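CLIP-associating protein (Drosophila melanogaster, PDB 4G3A) tracks microtubule plus ends, stabilises dynamic microtubules and is required for mitotic spindle formation, this chain being its N-terminal TOG domain built of HEAT repeats. Local coordinates at residues A[55-60]-A[94-98]; A[173-177]-A[188-192]. The contacts are given in a common frame with arbitrary orientation. Where two conformers were deposited one is given. Residues are numbered along the deposited sequence.

Contact 1: residues A[55-60]-A[94-98]; sequences MPWLTG and HVIDR
Three side chains, Leu58, Arg98 and His94, carry most of this contact between the end of helix 47-58 and the C-terminal part of helix 88-98, in successive HEAT repeats. Residues 55-58 are helical, kinked at Pro56, whose N lacks a bond to the preceding turn; Thr59 leaves helical geometry (phi/psi -85/13) and Gly60 is extended (-89/180). Residues 94-98 are helical, and the closest CA pair is Thr59-His94 at 6.4 Å. Arg98 (m, m, t along chi1-chi3) sends its guanidinium to two main-chain carbonyls where the helix gives way to the turn: NH2 donates to Leu58 O (2.7 Å) and to Gly60 O (2.6 Å), with a weak bond from NE to Leu58 O (3.1 Å). Both acceptors lie near the guanidinium plane, so one arginine holds the carbonyl of the last helical residue together with that of Gly60 beyond. Leu58 (t, p) lays CD2 3.7 Å from His94 CB and 4.4 Å from Val95 CG2. His94 (chi1 m) takes Thr59 CG2 over a ring face, a CH-pi contact 3.6 Å from the centroid, while CE of selenomethionine Met55 reaches ND1 of His94 at 3.3 Å. Around this inter-repeat junction, Asp101 salt-bridges Arg98 NH1, helix 63-80 packs on Leu58, and helix 104-119 on Val95.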
loop_
_atom_site.group_PDB
_atom_site.type_symbol
_atom_site.label_atom_id
_atom_site.label_comp_id
_atom_site.label_asym_id
_atom_site.label_seq_id
_atom_site.Cartn_x
_atom_site.Cartn_y
_atom_site.Cartn_z
HETATM N N MSE A 55 12.309 12.248 1.511
HETATM C CA MSE A 55 11.035 12.834 1.096
HETATM C C MSE A 55 11.048 13.461 -0.304
HETATM O O MSE A 55 10.143 13.208 -1.095
HETATM C CB MSE A 55 10.513 13.808 2.155
HETATM C CG MSE A 55 10.071 13.117 3.435
HETATM SE SE MSE A 55 8.689 11.760 3.099
HETATM C CE MSE A 55 7.458 12.896 2.102
ATOM N N PRO A 56 12.070 14.278 -0.616
ATOM C CA PRO A 56 12.167 14.806 -1.984
ATOM C C PRO A 56 12.336 13.710 -3.040
ATOM O O PRO A 56 11.914 13.890 -4.181
ATOM C CB PRO A 56 13.416 15.694 -1.927
ATOM C CG PRO A 56 13.501 16.116 -0.506
ATOM C CD PRO A 56 13.025 14.934 0.296
ATOM N N TRP A 57 12.960 12.597 -2.673
ATOM C CA TRP A 57 13.103 11.475 -3.590
ATOM C C TRP A 57 11.718 10.858 -3.830
ATOM O O TRP A 57 11.298 10.620 -4.965
ATOM C CB TRP A 57 14.027 10.416 -2.982
ATOM C CG TRP A 57 15.489 10.797 -2.902
ATOM C CD1 TRP A 57 16.038 12.025 -3.135
ATOM C CD2 TRP A 57 16.580 9.926 -2.567
ATOM N NE1 TRP A 57 17.406 11.973 -2.961
ATOM C CE2 TRP A 57 17.762 10.697 -2.616
ATOM C CE3 TRP A 57 16.671 8.570 -2.230
ATOM C CZ2 TRP A 57 19.016 10.155 -2.343
ATOM C CZ3 TRP A 57 17.920 8.034 -1.959
ATOM C CH2 TRP A 57 19.075 8.827 -2.014
ATOM N N LEU A 58 11.015 10.589 -2.741
ATOM C CA LEU A 58 9.710 9.951 -2.826
ATOM C C LEU A 58 8.719 10.843 -3.571
ATOM O O LEU A 58 8.012 10.381 -4.463
ATOM C CB LEU A 58 9.186 9.649 -1.429
ATOM C CG LEU A 58 7.775 9.067 -1.356
ATOM C CD1 LEU A 58 7.752 7.718 -2.033
ATOM C CD2 LEU A 58 7.338 8.967 0.087
ATOM N N THR A 59 8.683 12.123 -3.207
ATOM C CA THR A 59 7.758 13.073 -3.821
ATOM C C THR A 59 8.311 13.659 -5.120
ATOM O O THR A 59 7.769 14.628 -5.651
ATOM C CB THR A 59 7.436 14.230 -2.859
ATOM O OG1 THR A 59 8.587 15.074 -2.723
ATOM C CG2 THR A 59 7.030 13.688 -1.491
ATOM N N GLY A 60 9.379 13.057 -5.638
ATOM C CA GLY A 60 10.108 13.619 -6.762
ATOM C C GLY A 60 9.620 13.214 -8.141
ATOM O O GLY A 60 8.670 12.448 -8.280
ATOM N N HIS A 94 2.174 10.170 0.383
ATOM C CA HIS A 94 2.884 10.116 -0.895
ATOM C C HIS A 94 3.055 8.687 -1.427
ATOM O O HIS A 94 3.172 8.471 -2.632
ATOM C CB HIS A 94 4.223 10.846 -0.771
ATOM C CG HIS A 94 4.063 12.245 -0.279
ATOM N ND1 HIS A 94 4.338 12.611 1.024
ATOM C CD2 HIS A 94 3.585 13.350 -0.888
ATOM C CE1 HIS A 94 4.072 13.893 1.180
ATOM N NE2 HIS A 94 3.608 14.368 0.036
ATOM N N VAL A 95 3.085 7.725 -0.514
ATOM C CA VAL A 95 3.074 6.324 -0.893
ATOM C C VAL A 95 1.750 6.011 -1.579
ATOM O O VAL A 95 1.712 5.328 -2.595
ATOM C CB VAL A 95 3.229 5.429 0.328
ATOM C CG1 VAL A 95 3.120 3.967 -0.087
ATOM C CG2 VAL A 95 4.580 5.714 0.996
ATOM N N ILE A 96 0.670 6.537 -1.021
ATOM C CA ILE A 96 -0.649 6.403 -1.629
ATOM C C ILE A 96 -0.637 6.897 -3.073
ATOM O O ILE A 96 -1.056 6.176 -3.983
ATOM C CB ILE A 96 -1.711 7.174 -0.820
ATOM C CG1 ILE A 96 -1.982 6.451 0.506
ATOM C CG2 ILE A 96 -3.011 7.343 -1.640
ATOM C CD1 ILE A 96 -2.895 7.218 1.447
ATOM N N ASP A 97 -0.149 8.121 -3.284
ATOM C CA ASP A 97 -0.037 8.673 -4.629
ATOM C C ASP A 97 0.738 7.750 -5.568
ATOM O O ASP A 97 0.414 7.655 -6.748
ATOM C CB ASP A 97 0.623 10.056 -4.604
ATOM C CG ASP A 97 -0.313 11.144 -4.099
ATOM O OD1 ASP A 97 -1.541 10.907 -4.041
ATOM O OD2 ASP A 97 0.181 12.229 -3.754
ATOM N N ARG A 98 1.761 7.074 -5.054
ATOM C CA ARG A 98 2.560 6.185 -5.895
ATOM C C ARG A 98 1.817 4.895 -6.263
ATOM O O ARG A 98 2.246 4.157 -7.158
ATOM C CB ARG A 98 3.887 5.850 -5.225
ATOM C CG ARG A 98 4.832 7.036 -5.075
ATOM C CD ARG A 98 5.388 7.491 -6.421
ATOM N NE ARG A 98 6.124 8.753 -6.305
ATOM C CZ ARG A 98 6.784 9.340 -7.304
ATOM N NH1 ARG A 98 6.816 8.784 -8.510
ATOM N NH2 ARG A 98 7.420 10.489 -7.098
#

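Contact 2: residues A[173-177]-A[188-192]; sequences VCALL and AIQTL
Hydrophobic side chains make up this buried contact, in which no hydrogen bond crosses between the segments. Residues 173-175 are helical; Leu176 has phi/psi -72/-13 and Leu177 -59/-31, with Leu177 N bonded to Cys174 O at 2.9 Å. Residues 188-192 are regular helix, Leu192 N to Ala188 O measuring 3.1 Å. The closest CA atoms are those of Leu177 and Ala188, 5.7 Å apart, a spacing that the small methyl of Ala188 permits.

Val173 (chi1 t) points toward the second segment: its CG1 lies 3.7 Å from CG of Leu192 (m, t), 4.3 Å from Thr191 CG2 and 4.4 Å from Ala188 CB, and its carbonyl O is 3.8 Å from Ala188 CB. Cys174 has its CA-to-CB bond directed away, yet with chi1 m its SG comes within 4.1 Å of Leu192 CD1. Leu176 (m, t) touches mainly through its base, CB to Ala188 CB at 3.9 Å. Leu177 (m, t) starts sideways but brings its end across: CD2 is 3.6 Å from CG1 of Ile189 (m, t) and 3.9 Å from Ala188 CB, while CD1 is 4.2 Å from Leu192 CD1. Thr191 keeps its hydroxyl on its own helix, bonded to Ala187 O.

Helix 142-159 meets Val173, Leu176 and Thr191 through Leu149, whereas helix 215-229 packs on Ile189 and Leu192. Both segments belong to HEAT 3, so this is part of the apolar core between the paired helices of one HEAT repeat, the helix-turn-helix unit from which TOG domains are stacked.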
loop_
_atom_site.group_PDB
_atom_site.type_symbol
_atom_site.label_atom_id
_atom_site.label_comp_id
_atom_site.label_asym_id
_atom_site.label_seq_id
_atom_site.Cartn_x
_atom_site.Cartn_y
_atom_site.Cartn_z
ATOM N N VAL A 173 -16.896 -0.565 -1.121
ATOM C CA VAL A 173 -16.497 -1.407 -2.248
ATOM C C VAL A 173 -17.658 -1.519 -3.255
ATOM O O VAL A 173 -17.464 -1.462 -4.471
ATOM C CB VAL A 173 -16.060 -2.809 -1.787
ATOM C CG1 VAL A 173 -15.910 -3.751 -2.993
ATOM C CG2 VAL A 173 -14.766 -2.717 -0.986
ATOM N N CYS A 174 -18.872 -1.666 -2.748
ATOM C CA CYS A 174 -20.027 -1.735 -3.641
ATOM C C CYS A 174 -20.190 -0.442 -4.449
ATOM O O CYS A 174 -20.533 -0.487 -5.623
ATOM C CB CYS A 174 -21.296 -2.077 -2.869
ATOM S SG CYS A 174 -21.409 -3.830 -2.379
ATOM N N ALA A 175 -19.920 0.706 -3.826
ATOM C CA ALA A 175 -19.956 1.977 -4.545
ATOM C C ALA A 175 -19.027 1.963 -5.751
ATOM O O ALA A 175 -19.330 2.568 -6.776
ATOM C CB ALA A 175 -19.601 3.139 -3.614
ATOM N N LEU A 176 -17.886 1.288 -5.626
ATOM C CA LEU A 176 -16.946 1.196 -6.742
ATOM C C LEU A 176 -17.402 0.302 -7.901
ATOM O O LEU A 176 -16.801 0.335 -8.979
ATOM C CB LEU A 176 -15.549 0.793 -6.255
ATOM C CG LEU A 176 -14.852 1.874 -5.409
ATOM C CD1 LEU A 176 -13.407 1.496 -5.156
ATOM C CD2 LEU A 176 -14.930 3.230 -6.091
ATOM N N LEU A 177 -18.455 -0.498 -7.687
ATOM C CA LEU A 177 -19.075 -1.230 -8.793
ATOM C C LEU A 177 -19.581 -0.274 -9.873
ATOM O O LEU A 177 -19.605 -0.625 -11.047
ATOM C CB LEU A 177 -20.238 -2.117 -8.304
ATOM C CG LEU A 177 -19.844 -3.311 -7.430
ATOM C CD1 LEU A 177 -21.075 -3.995 -6.830
ATOM C CD2 LEU A 177 -19.024 -4.312 -8.231
ATOM N N ALA A 188 -13.541 -4.134 -8.247
ATOM C CA ALA A 188 -14.492 -4.123 -7.146
ATOM C C ALA A 188 -15.210 -5.475 -7.090
ATOM O O ALA A 188 -15.429 -6.033 -6.010
ATOM C CB ALA A 188 -15.492 -2.985 -7.329
ATOM N N ILE A 189 -15.571 -5.990 -8.262
ATOM C CA ILE A 189 -16.206 -7.302 -8.363
ATOM C C ILE A 189 -15.306 -8.369 -7.765
ATOM O O ILE A 189 -15.713 -9.102 -6.871
ATOM C CB ILE A 189 -16.506 -7.686 -9.826
ATOM C CG1 ILE A 189 -17.558 -6.747 -10.413
ATOM C CG2 ILE A 189 -16.990 -9.130 -9.905
ATOM C CD1 ILE A 189 -17.727 -6.875 -11.906
ATOM N N GLN A 190 -14.081 -8.448 -8.271
ATOM C CA GLN A 190 -13.147 -9.449 -7.779
ATOM C C GLN A 190 -12.862 -9.300 -6.284
ATOM O O GLN A 190 -12.652 -10.303 -5.599
ATOM C CB GLN A 190 -11.846 -9.451 -8.585
ATOM C CG GLN A 190 -11.020 -10.699 -8.358
ATOM C CD GLN A 190 -11.806 -11.958 -8.678
ATOM O OE1 GLN A 190 -12.683 -11.950 -9.541
ATOM N NE2 GLN A 190 -11.503 -13.042 -7.984
ATOM N N THR A 191 -12.888 -8.074 -5.767
ATOM C CA THR A 191 -12.656 -7.844 -4.336
ATOM C C THR A 191 -13.757 -8.466 -3.470
ATOM O O THR A 191 -13.483 -9.080 -2.434
ATOM C CB THR A 191 -12.551 -6.328 -4.004
ATOM O OG1 THR A 191 -11.440 -5.757 -4.698
ATOM C CG2 THR A 191 -12.372 -6.114 -2.517
ATOM N N LEU A 192 -15.008 -8.303 -3.894
ATOM C CA LEU A 192 -16.133 -8.928 -3.194
ATOM C C LEU A 192 -16.028 -10.451 -3.261
ATOM O O LEU A 192 -16.343 -11.156 -2.298
ATOM C CB LEU A 192 -17.453 -8.455 -3.785
ATOM C CG LEU A 192 -17.722 -6.976 -3.484
ATOM C CD1 LEU A 192 -18.889 -6.490 -4.319
ATOM C CD2 LEU A 192 -17.991 -6.783 -1.992
#

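Along the chain the contacts come in series, contact 1 closing at residue 98 before contact 2 opens at 173, and they share no helix. Their centres are 27 Å apart, their nearest atoms about 12 Å, and they lie on opposite sides of the chain's centre. Contact 1 joins helices 47-58 and 88-98 across the boundary between HEAT 1 and HEAT 2; contact 2 joins helices 170-175 and 182-199 inside HEAT 3. Together they sample the two kinds of packing on which a HEAT-repeat array depends, between repeats and within a repeat, at separate places in one all-helical TOG domain, whose elongated form is consistent with such serial stacking.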